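Side-chain contacts in enoyl-CoA hydratase (Geobacillus kaustophilus, PDB 2PPY), which probably hydrates enoyl-CoA thioesters in fatty acid beta-oxidation: residues 18-23 against 45-50; 95-100 against 121-126; 152-157 against 165-170; 171-174 against 180-183. All coordinates share one frame; numbering follows the deposited sequence.

Interaction 1: 18-23 against 45-50; sequences GIAEIH and DDIRFD
I47 carries this contact. Its CD1 methyl comes down from the last turn of helix 34-48 and meets two residues of strand 19-24. I47 CD1 is 4.0 Å from A20 CB, and it lies equally far, 4.0 Å, from I22 CD1. The A20 CA-CB bond points at the helix. I22 leaves the strand at an angle to that direction, and only its CD1 end draws nearer. I47 has CG1 anti to its carbonyl carbon (chi1 -64°) and an extended chi2, which makes CD1 the reaching atom. The I22 and I47 side chains cross obliquely. All three residues are buried. The contact belongs to the beta-alpha-beta unit made by strand 19-24, helix 34-48 and strand 55-60 of the crotonase fold. V56 on strand 55-60 touches both I22 and I47, and I53 touches both A20 and I47. E21 points away from the helix. There H23 NE2 gives a hydrogen bond to E21 OE1 at 2.9 Å, with an angle of 166° at the hydrogen. The donor meets OE1 on the anti side, 30° out of the carboxylate plane. E21 OE2 pairs with R198, and H23 ND1 is bonded to D61, so both ring nitrogens of H23 have a carboxylate partner.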
loop_
_atom_site.group_PDB
_atom_site.type_symbol
_atom_site.label_atom_id
_atom_site.label_comp_id
_atom_site.label_asym_id
_atom_site.label_seq_id
_atom_site.Cartn_x
_atom_site.Cartn_y
_atom_site.Cartn_z
ATOM N N GLY A 18 -25.037 3.327 27.684
ATOM C CA GLY A 18 -24.178 2.967 26.569
ATOM C C GLY A 18 -23.821 4.075 25.596
ATOM O O GLY A 18 -23.221 3.814 24.553
ATOM N N ILE A 19 -24.186 5.310 25.922
ATOM C CA ILE A 19 -23.873 6.441 25.058
ATOM C C ILE A 19 -23.151 7.527 25.845
ATOM O O ILE A 19 -23.492 7.809 26.995
ATOM C CB ILE A 19 -25.145 7.064 24.446
ATOM C CG1 ILE A 19 -25.864 6.036 23.570
ATOM C CG2 ILE A 19 -24.781 8.295 23.628
ATOM C CD1 ILE A 19 -27.197 6.520 23.034
ATOM N N ALA A 20 -22.142 8.125 25.224
ATOM C CA ALA A 20 -21.393 9.199 25.855
ATOM C C ALA A 20 -21.497 10.405 24.944
ATOM O O ALA A 20 -21.378 10.283 23.726
ATOM C CB ALA A 20 -19.932 8.805 26.036
ATOM N N GLU A 21 -21.746 11.569 25.527
ATOM C CA GLU A 21 -21.847 12.780 24.735
ATOM C C GLU A 21 -20.749 13.720 25.182
ATOM O O GLU A 21 -20.633 14.036 26.363
ATOM C CB GLU A 21 -23.201 13.467 24.925
ATOM C CG GLU A 21 -24.407 12.586 24.686
ATOM C CD GLU A 21 -25.688 13.393 24.548
ATOM O OE1 GLU A 21 -25.768 14.490 25.138
ATOM O OE2 GLU A 21 -26.620 12.929 23.857
ATOM N N ILE A 22 -19.931 14.149 24.231
ATOM C CA ILE A 22 -18.854 15.072 24.533
ATOM C C ILE A 22 -19.334 16.440 24.069
ATOM O O ILE A 22 -19.387 16.715 22.866
ATOM C CB ILE A 22 -17.561 14.694 23.780
ATOM C CG1 ILE A 22 -17.172 13.246 24.098
ATOM C CG2 ILE A 22 -16.441 15.642 24.184
ATOM C CD1 ILE A 22 -15.926 12.752 23.361
ATOM N N HIS A 23 -19.714 17.284 25.023
ATOM C CA HIS A 23 -20.190 18.619 24.693
ATOM C C HIS A 23 -19.036 19.601 24.695
ATOM O O HIS A 23 -18.260 19.657 25.646
ATOM C CB HIS A 23 -21.257 19.073 25.689
ATOM C CG HIS A 23 -22.564 18.360 25.538
ATOM N ND1 HIS A 23 -23.717 18.996 25.126
ATOM C CD2 HIS A 23 -22.901 17.063 25.736
ATOM C CE1 HIS A 23 -24.706 18.122 25.081
ATOM N NE2 HIS A 23 -24.238 16.943 25.447
ATOM N N ASP A 45 -9.588 8.476 25.845
ATOM C CA ASP A 45 -8.977 7.405 26.633
ATOM C C ASP A 45 -9.942 6.907 27.704
ATOM O O ASP A 45 -10.113 5.701 27.889
ATOM C CB ASP A 45 -7.678 7.876 27.299
ATOM C CG ASP A 45 -6.536 8.023 26.316
ATOM O OD1 ASP A 45 -6.551 7.330 25.279
ATOM O OD2 ASP A 45 -5.613 8.818 26.587
ATOM N N ASP A 46 -10.573 7.842 28.407
ATOM C CA ASP A 46 -11.530 7.484 29.447
ATOM C C ASP A 46 -12.641 6.608 28.888
ATOM O O ASP A 46 -12.939 5.545 29.428
ATOM C CB ASP A 46 -12.164 8.731 30.055
ATOM C CG ASP A 46 -13.260 8.391 31.047
ATOM O OD1 ASP A 46 -12.930 7.889 32.141
ATOM O OD2 ASP A 46 -14.449 8.610 30.728
ATOM N N ILE A 47 -13.255 7.070 27.803
ATOM C CA ILE A 47 -14.344 6.341 27.173
ATOM C C ILE A 47 -13.920 4.960 26.686
ATOM O O ILE A 47 -14.696 4.005 26.777
ATOM C CB ILE A 47 -14.945 7.159 26.009
ATOM C CG1 ILE A 47 -15.573 8.444 26.566
ATOM C CG2 ILE A 47 -15.990 6.335 25.269
ATOM C CD1 ILE A 47 -16.050 9.424 25.521
ATOM N N ARG A 48 -12.691 4.853 26.180
ATOM C CA ARG A 48 -12.169 3.575 25.697
ATOM C C ARG A 48 -12.140 2.545 26.819
ATOM O O ARG A 48 -12.531 1.397 26.633
ATOM C CB ARG A 48 -10.738 3.730 25.170
ATOM C CG ARG A 48 -10.582 4.209 23.743
ATOM C CD ARG A 48 -9.094 4.375 23.457
ATOM N NE ARG A 48 -8.779 4.603 22.050
ATOM C CZ ARG A 48 -7.540 4.617 21.571
ATOM N NH1 ARG A 48 -6.515 4.419 22.388
ATOM N NH2 ARG A 48 -7.322 4.819 20.279
ATOM N N PHE A 49 -11.654 2.961 27.984
ATOM C CA PHE A 49 -11.548 2.066 29.125
ATOM C C PHE A 49 -12.871 1.858 29.851
ATOM O O PHE A 49 -12.907 1.242 30.915
ATOM C CB PHE A 49 -10.481 2.586 30.094
ATOM C CG PHE A 49 -9.076 2.237 29.687
ATOM C CD1 PHE A 49 -8.466 1.078 30.165
ATOM C CD2 PHE A 49 -8.363 3.056 28.818
ATOM C CE1 PHE A 49 -7.169 0.741 29.785
ATOM C CE2 PHE A 49 -7.064 2.728 28.431
ATOM C CZ PHE A 49 -6.467 1.568 28.917
ATOM N N ASP A 50 -13.954 2.370 29.276
ATOM C CA ASP A 50 -15.281 2.220 29.866
ATOM C C ASP A 50 -16.096 1.280 28.980
ATOM O O ASP A 50 -16.721 1.715 28.018
ATOM C CB ASP A 50 -15.981 3.575 29.955
ATOM C CG ASP A 50 -17.277 3.512 30.747
ATOM O OD1 ASP A 50 -17.838 2.406 30.886
ATOM O OD2 ASP A 50 -17.739 4.571 31.219
#

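Interaction 2: 95-100 against 121-126; sequences DKIARS and LACDLR
This is a buried apolar contact in the crotonase fold, centred on I97. The end of helix 80-99 packs against the turn that leads from helix 115-121 into strand 125-129. I97 points its side chain into that turn. Its CG2 methyl rests 3.4 Å from A122 O, a contact of methyl on carbonyl oxygen. CG2 of I97 also lies 4.1 Å from C123 CA. The other branch has CG1 anti to the carbonyl carbon (chi1 -63°) and ends near two side chains. I97 CD1 is 4.3 Å from A122 CB and 4.3 Å from C123 SG. The C123 CA-CB bond itself points away from the helix. A122 O has a polar partner as well: a water donates to it at 3.0 Å and is held weakly by A98 N, bridging the segments. D124 turns its carboxylate end toward the helix, but its OD2 is bonded to Y104 N and paired with K216. K216 NZ also bonds to I97 O, so one lysine ties the two segments. D124 O meets S161 of the third subunit. From the start of strand 125-129, R126 NH1 reaches back to A120 O and, in a bent bond (136° at the hydrogen), to C123 O at 2.9 Å, 47° above the carbonyl plane.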
loop_
_atom_site.group_PDB
_atom_site.type_symbol
_atom_site.label_atom_id
_atom_site.label_comp_id
_atom_site.label_asym_id
_atom_site.label_seq_id
_atom_site.Cartn_x
_atom_site.Cartn_y
_atom_site.Cartn_z
ATOM N N ASP A 95 -6.620 10.617 15.345
ATOM C CA ASP A 95 -6.362 9.270 14.836
ATOM C C ASP A 95 -6.912 8.173 15.752
ATOM O O ASP A 95 -7.282 7.093 15.283
ATOM C CB ASP A 95 -4.853 9.025 14.648
ATOM C CG ASP A 95 -4.218 9.958 13.630
ATOM O OD1 ASP A 95 -4.917 10.418 12.703
ATOM O OD2 ASP A 95 -3.000 10.216 13.751
ATOM N N LYS A 96 -6.951 8.444 17.054
ATOM C CA LYS A 96 -7.429 7.467 18.032
ATOM C C LYS A 96 -8.887 7.023 17.865
ATOM O O LYS A 96 -9.253 5.918 18.258
ATOM C CB LYS A 96 -7.197 8.012 19.447
ATOM C CG LYS A 96 -5.711 8.224 19.741
ATOM C CD LYS A 96 -5.431 8.919 21.069
ATOM C CE LYS A 96 -5.689 8.012 22.264
ATOM N NZ LYS A 96 -4.987 8.524 23.480
ATOM N N ILE A 97 -9.713 7.877 17.270
ATOM C CA ILE A 97 -11.125 7.561 17.070
ATOM C C ILE A 97 -11.356 6.330 16.186
ATOM O O ILE A 97 -12.152 5.453 16.528
ATOM C CB ILE A 97 -11.876 8.781 16.465
ATOM C CG1 ILE A 97 -11.827 9.951 17.451
ATOM C CG2 ILE A 97 -13.326 8.416 16.167
ATOM C CD1 ILE A 97 -12.426 11.232 16.926
ATOM N N ALA A 98 -10.664 6.259 15.055
ATOM C CA ALA A 98 -10.815 5.127 14.147
ATOM C C ALA A 98 -10.393 3.814 14.804
ATOM O O ALA A 98 -10.824 2.744 14.388
ATOM C CB ALA A 98 -10.000 5.362 12.881
ATOM N N ARG A 99 -9.550 3.899 15.830
ATOM C CA ARG A 99 -9.079 2.707 16.524
ATOM C C ARG A 99 -9.933 2.347 17.737
ATOM O O ARG A 99 -9.759 1.272 18.313
ATOM C CB ARG A 99 -7.626 2.900 16.979
ATOM C CG ARG A 99 -6.683 3.327 15.873
ATOM C CD ARG A 99 -5.233 3.340 16.336
ATOM N NE ARG A 99 -4.374 4.007 15.361
ATOM C CZ ARG A 99 -3.754 5.164 15.576
ATOM N NH1 ARG A 99 -3.884 5.791 16.742
ATOM N NH2 ARG A 99 -3.017 5.705 14.617
ATOM N N SER A 100 -10.842 3.241 18.126
ATOM C CA SER A 100 -11.705 3.022 19.292
ATOM C C SER A 100 -12.896 2.091 19.041
ATOM O O SER A 100 -13.457 2.059 17.948
ATOM C CB SER A 100 -12.218 4.366 19.818
ATOM O OG SER A 100 -11.143 5.204 20.207
ATOM N N LEU A 121 -14.337 15.122 10.516
ATOM C CA LEU A 121 -13.911 14.161 9.499
ATOM C C LEU A 121 -13.301 12.922 10.146
ATOM O O LEU A 121 -13.366 11.826 9.585
ATOM C CB LEU A 121 -12.883 14.795 8.550
ATOM C CG LEU A 121 -13.380 15.817 7.516
ATOM C CD1 LEU A 121 -12.197 16.507 6.839
ATOM C CD2 LEU A 121 -14.244 15.114 6.482
ATOM N N ALA A 122 -12.713 13.102 11.329
ATOM C CA ALA A 122 -12.082 11.998 12.055
ATOM C C ALA A 122 -13.103 11.092 12.749
ATOM O O ALA A 122 -12.766 9.998 13.189
ATOM C CB ALA A 122 -11.084 12.542 13.071
ATOM N N CYS A 123 -14.349 11.551 12.850
ATOM C CA CYS A 123 -15.398 10.741 13.462
ATOM C C CYS A 123 -15.922 9.752 12.418
ATOM O O CYS A 123 -15.721 9.949 11.220
ATOM C CB CYS A 123 -16.541 11.630 13.959
ATOM S SG CYS A 123 -16.082 12.758 15.296
ATOM N N ASP A 124 -16.594 8.697 12.872
ATOM C CA ASP A 124 -17.126 7.670 11.975
ATOM C C ASP A 124 -18.305 8.145 11.127
ATOM O O ASP A 124 -18.474 7.700 9.990
ATOM C CB ASP A 124 -17.550 6.433 12.783
ATOM C CG ASP A 124 -16.421 5.879 13.637
ATOM O OD1 ASP A 124 -15.296 5.765 13.113
ATOM O OD2 ASP A 124 -16.651 5.552 14.824
ATOM N N LEU A 125 -19.118 9.040 11.681
ATOM C CA LEU A 125 -20.283 9.560 10.971
ATOM C C LEU A 125 -20.480 11.042 11.265
ATOM O O LEU A 125 -20.030 11.541 12.289
ATOM C CB LEU A 125 -21.544 8.798 11.395
ATOM C CG LEU A 125 -21.612 7.284 11.180
ATOM C CD1 LEU A 125 -22.745 6.693 12.021
ATOM C CD2 LEU A 125 -21.807 6.981 9.703
ATOM N N ARG A 126 -21.173 11.733 10.363
ATOM C CA ARG A 126 -21.451 13.155 10.519
ATOM C C ARG A 126 -22.911 13.460 10.188
ATOM O O ARG A 126 -23.356 13.198 9.073
ATOM C CB ARG A 126 -20.537 13.971 9.598
ATOM C CG ARG A 126 -19.067 13.989 10.024
ATOM C CD ARG A 126 -18.157 14.231 8.827
ATOM N NE ARG A 126 -18.173 13.081 7.927
ATOM C CZ ARG A 126 -17.602 11.911 8.202
ATOM N NH1 ARG A 126 -16.960 11.734 9.352
ATOM N NH2 ARG A 126 -17.690 10.907 7.339
HETATM O O HOH W 1 -10.091 8.758 13.408
#

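Interaction 3: 152-157 against 165-170; sequences QRLARL and DMNITG
L154 of helix 150-158 meets M166 and N167 of helix 160-169. These two helices follow each other directly in the crotonase fold, and the contact between them is buried. Helix 160-169 also faces another copy of the protein: D165 forms a salt bridge with R186 of the fourth subunit and a hydrogen bond with Y200 of that subunit. M166, present as selenomethionine, comes next. Its CB lies 4.3 Å from L154 CD2, so the root of the side chain does the touching. N167 then brings its amide alongside the leucine. L154 CD2 is 3.4 Å from N167 ND2, and the two side chains slide past each other in opposite directions. This is a van der Waals contact. ND2 gives a hydrogen bond to A163 O, one turn back in its own helix. L154 reaches across because CG is anti to the backbone N (chi1 -169°). L137 touches both L154 and N167. T169 ends the helix, and its OG1 accepts from E171 N. G170 then leaves helical angles with positive phi, while G170 N still bonds to M166 O at 2.9 Å. On helix 150-158, Q152 O takes two donors from R156 on opposite faces of its carbonyl plane: R156 N at 3.2 Å and R156 NH1 at 3.0 Å.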
loop_
_atom_site.group_PDB
_atom_site.type_symbol
_atom_site.label_atom_id
_atom_site.label_comp_id
_atom_site.label_asym_id
_atom_site.label_seq_id
_atom_site.Cartn_x
_atom_site.Cartn_y
_atom_site.Cartn_z
ATOM N N GLN A 152 -6.155 15.179 3.726
ATOM C CA GLN A 152 -6.170 13.741 3.528
ATOM C C GLN A 152 -7.525 13.057 3.722
ATOM O O GLN A 152 -7.947 12.264 2.880
ATOM C CB GLN A 152 -5.114 13.100 4.434
ATOM C CG GLN A 152 -3.700 13.594 4.140
ATOM C CD GLN A 152 -3.381 13.589 2.642
ATOM O OE1 GLN A 152 -3.146 14.636 2.042
ATOM N NE2 GLN A 152 -3.380 12.407 2.040
ATOM N N ARG A 153 -8.209 13.354 4.824
ATOM C CA ARG A 153 -9.499 12.727 5.071
ATOM C C ARG A 153 -10.583 13.240 4.126
ATOM O O ARG A 153 -11.442 12.471 3.691
ATOM C CB ARG A 153 -9.928 12.912 6.533
ATOM C CG ARG A 153 -9.050 12.154 7.545
ATOM C CD ARG A 153 -9.780 11.946 8.877
ATOM N NE ARG A 153 -9.030 11.091 9.796
ATOM C CZ ARG A 153 -8.007 11.501 10.542
ATOM N NH1 ARG A 153 -7.608 12.764 10.492
ATOM N NH2 ARG A 153 -7.369 10.641 11.326
ATOM N N LEU A 154 -10.549 14.526 3.792
ATOM C CA LEU A 154 -11.552 15.064 2.870
ATOM C C LEU A 154 -11.430 14.377 1.511
ATOM O O LEU A 154 -12.431 14.000 0.905
ATOM C CB LEU A 154 -11.389 16.577 2.675
ATOM C CG LEU A 154 -12.559 17.244 1.931
ATOM C CD1 LEU A 154 -13.852 17.004 2.703
ATOM C CD2 LEU A 154 -12.312 18.737 1.783
ATOM N N ALA A 155 -10.196 14.217 1.040
ATOM C CA ALA A 155 -9.949 13.586 -0.249
ATOM C C ALA A 155 -10.457 12.152 -0.274
ATOM O O ALA A 155 -11.055 11.719 -1.255
ATOM C CB ALA A 155 -8.452 13.620 -0.577
ATOM N N ARG A 156 -10.216 11.419 0.807
ATOM C CA ARG A 156 -10.648 10.032 0.899
ATOM C C ARG A 156 -12.160 9.918 1.048
ATOM O O ARG A 156 -12.767 8.963 0.570
ATOM C CB ARG A 156 -9.950 9.334 2.076
ATOM C CG ARG A 156 -8.453 9.076 1.833
ATOM C CD ARG A 156 -7.708 8.669 3.106
ATOM N NE ARG A 156 -6.316 8.304 2.837
ATOM C CZ ARG A 156 -5.378 9.145 2.408
ATOM N NH1 ARG A 156 -5.669 10.421 2.195
ATOM N NH2 ARG A 156 -4.146 8.710 2.177
ATOM N N LEU A 157 -12.775 10.899 1.698
ATOM C CA LEU A 157 -14.219 10.858 1.896
ATOM C C LEU A 157 -15.025 11.279 0.668
ATOM O O LEU A 157 -15.915 10.546 0.238
ATOM C CB LEU A 157 -14.626 11.731 3.090
ATOM C CG LEU A 157 -16.117 11.717 3.456
ATOM C CD1 LEU A 157 -16.532 10.314 3.888
ATOM C CD2 LEU A 157 -16.387 12.713 4.577
ATOM N N ASP A 165 -10.361 20.936 -4.990
ATOM C CA ASP A 165 -11.114 22.138 -5.321
ATOM C C ASP A 165 -11.505 22.895 -4.056
ATOM O O ASP A 165 -11.225 24.088 -3.930
ATOM C CB ASP A 165 -12.351 21.740 -6.140
ATOM C CG ASP A 165 -13.309 22.893 -6.374
ATOM O OD1 ASP A 165 -12.868 24.064 -6.425
ATOM O OD2 ASP A 165 -14.517 22.615 -6.528
HETATM N N MSE A 166 -12.130 22.204 -3.107
HETATM C CA MSE A 166 -12.550 22.854 -1.869
HETATM C C MSE A 166 -11.409 23.424 -1.039
HETATM O O MSE A 166 -11.543 24.507 -0.469
HETATM C CB MSE A 166 -13.369 21.893 -0.999
HETATM C CG MSE A 166 -14.795 21.686 -1.483
HETATM SE SE MSE A 166 -15.819 20.561 -0.299
HETATM C CE MSE A 166 -16.075 21.783 1.179
ATOM N N ASN A 167 -10.292 22.699 -0.970
ATOM C CA ASN A 167 -9.133 23.137 -0.191
ATOM C C ASN A 167 -8.369 24.329 -0.781
ATOM O O ASN A 167 -7.973 25.234 -0.038
ATOM C CB ASN A 167 -8.156 21.966 0.010
ATOM C CG ASN A 167 -8.524 21.079 1.197
ATOM O OD1 ASN A 167 -8.133 21.345 2.336
ATOM N ND2 ASN A 167 -9.285 20.024 0.933
ATOM N N ILE A 168 -8.148 24.340 -2.095
ATOM C CA ILE A 168 -7.399 25.441 -2.701
ATOM C C ILE A 168 -8.188 26.752 -2.796
ATOM O O ILE A 168 -7.591 27.828 -2.819
ATOM C CB ILE A 168 -6.845 25.080 -4.107
ATOM C CG1 ILE A 168 -7.990 24.830 -5.084
ATOM C CG2 ILE A 168 -5.919 23.860 -4.013
ATOM C CD1 ILE A 168 -7.518 24.592 -6.500
ATOM N N THR A 169 -9.516 26.669 -2.855
ATOM C CA THR A 169 -10.340 27.879 -2.915
ATOM C C THR A 169 -10.697 28.301 -1.487
ATOM O O THR A 169 -10.817 29.483 -1.193
ATOM C CB THR A 169 -11.664 27.657 -3.693
ATOM O OG1 THR A 169 -12.504 26.756 -2.962
ATOM C CG2 THR A 169 -11.395 27.089 -5.078
ATOM N N GLY A 170 -10.863 27.317 -0.607
ATOM C CA GLY A 170 -11.196 27.594 0.780
ATOM C C GLY A 170 -12.665 27.900 0.975
ATOM O O GLY A 170 -13.098 28.284 2.061
#

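Interaction 4: 171-174 against 180-183; sequences ETIT and EIGL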
loop_
_atom_site.group_PDB
_atom_site.type_symbol
_atom_site.label_atom_id
_atom_site.label_comp_id
_atom_site.label_asym_id
_atom_site.label_seq_id
_atom_site.Cartn_x
_atom_site.Cartn_y
_atom_site.Cartn_z
ATOM N N GLU A 171 -13.444 27.724 -0.083
ATOM C CA GLU A 171 -14.867 28.007 -0.015
ATOM C C GLU A 171 -15.678 26.968 0.742
ATOM O O GLU A 171 -15.450 25.767 0.625
ATOM C CB GLU A 171 -15.419 28.208 -1.430
ATOM C CG GLU A 171 -15.207 29.632 -1.947
ATOM C CD GLU A 171 -15.290 29.748 -3.455
ATOM O OE1 GLU A 171 -16.211 29.157 -4.057
ATOM O OE2 GLU A 171 -14.435 30.446 -4.041
ATOM N N THR A 172 -16.625 27.456 1.533
ATOM C CA THR A 172 -17.486 26.598 2.327
ATOM C C THR A 172 -18.798 26.328 1.590
ATOM O O THR A 172 -19.190 27.081 0.698
ATOM C CB THR A 172 -17.790 27.250 3.692
ATOM O OG1 THR A 172 -18.482 28.487 3.490
ATOM C CG2 THR A 172 -16.491 27.535 4.441
ATOM N N ILE A 173 -19.471 25.245 1.961
ATOM C CA ILE A 173 -20.728 24.883 1.327
ATOM C C ILE A 173 -21.846 24.741 2.357
ATOM O O ILE A 173 -21.626 24.925 3.550
ATOM C CB ILE A 173 -20.581 23.564 0.537
ATOM C CG1 ILE A 173 -20.128 22.439 1.470
ATOM C CG2 ILE A 173 -19.573 23.750 -0.589
ATOM C CD1 ILE A 173 -20.006 21.087 0.785
ATOM N N THR A 174 -23.043 24.408 1.888
ATOM C CA THR A 174 -24.198 24.245 2.761
ATOM C C THR A 174 -24.340 22.797 3.209
ATOM O O THR A 174 -23.699 21.901 2.658
ATOM C CB THR A 174 -25.508 24.635 2.036
ATOM O OG1 THR A 174 -25.718 23.752 0.926
ATOM C CG2 THR A 174 -25.439 26.074 1.530
ATOM N N GLU A 180 -24.986 15.898 -0.556
ATOM C CA GLU A 180 -24.883 15.362 -1.903
ATOM C C GLU A 180 -23.486 14.883 -2.291
ATOM O O GLU A 180 -23.360 13.951 -3.084
ATOM C CB GLU A 180 -25.426 16.368 -2.923
ATOM C CG GLU A 180 -24.930 17.783 -2.765
ATOM C CD GLU A 180 -25.872 18.796 -3.397
ATOM O OE1 GLU A 180 -26.968 19.023 -2.836
ATOM O OE2 GLU A 180 -25.524 19.359 -4.457
ATOM N N ILE A 181 -22.434 15.478 -1.733
ATOM C CA ILE A 181 -21.093 15.014 -2.083
ATOM C C ILE A 181 -20.566 13.974 -1.092
ATOM O O ILE A 181 -19.436 13.496 -1.221
ATOM C CB ILE A 181 -20.079 16.172 -2.181
ATOM C CG1 ILE A 181 -19.884 16.827 -0.812
ATOM C CG2 ILE A 181 -20.551 17.183 -3.212
ATOM C CD1 ILE A 181 -18.779 17.882 -0.798
ATOM N N GLY A 182 -21.389 13.623 -0.109
ATOM C CA GLY A 182 -20.988 12.631 0.874
ATOM C C GLY A 182 -20.164 13.160 2.036
ATOM O O GLY A 182 -19.549 12.379 2.759
ATOM N N LEU A 183 -20.151 14.476 2.225
ATOM C CA LEU A 183 -19.393 15.077 3.321
ATOM C C LEU A 183 -20.049 14.767 4.670
ATOM O O LEU A 183 -19.367 14.651 5.688
ATOM C CB LEU A 183 -19.298 16.592 3.136
ATOM C CG LEU A 183 -17.970 17.266 3.507
ATOM C CD1 LEU A 183 -18.238 18.733 3.798
ATOM C CD2 LEU A 183 -17.331 16.610 4.711
#
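No flat group takes part where I173 meets I181 and L183: there is no ring or amide face or edge, and the contact is made by methyl groups alone. I173 and I181 reach toward each other tip to tip, with CD1 of I173 3.8 Å from CD1 of I181. Both isoleucines place CG1 between the backbone N and the carbonyl carbon, the crowded position (chi1 58° in I173 and 65° in I181). Extended chi2 torsions then carry both CD1 atoms to the meeting point. L183 comes in as a second partner, with its CD1 4.2 Å from I173 CD1. The bend between I181 and L183 is a Schellman motif: G182 has positive phi, and two bonds run back into the last turn of helix 175-181. At the other end of that helix T174 is the N-cap. Its side chain caps a backbone N of the first turn, and T174 N bonds to E177 OE1, consistent with a capping box. The contact therefore brings together the chain just before the helix and the chain at its end. A178 of the helix and I135 of strand 135-136 each touch I173 and L183, while I181 leans on I158 of helix 150-158.

The four contacts follow one another along the chain and are joined by polar and apolar links. Interactions 1 and 2 have centres 13 Å apart and meet through a salt bridge, D45 OD1 to K96 NZ at 2.7 Å. A second salt bridge, D95 OD1 to R153 NH2 at 2.8 Å, ties interaction 2 to interaction 3. R126 NE probably bonds to L183 O at 3.0 Å, linking interactions 2 and 4. Interactions 3 and 4 are close neighbours, 10 Å between centres, and M166 SE lies 4.0 Å from I181 CD1. The centre of interaction 1 is about 29 Å from the centres of both, with no direct touch. A bound PEG, probably from crystallisation, lies about 6 Å from the I181 side chain.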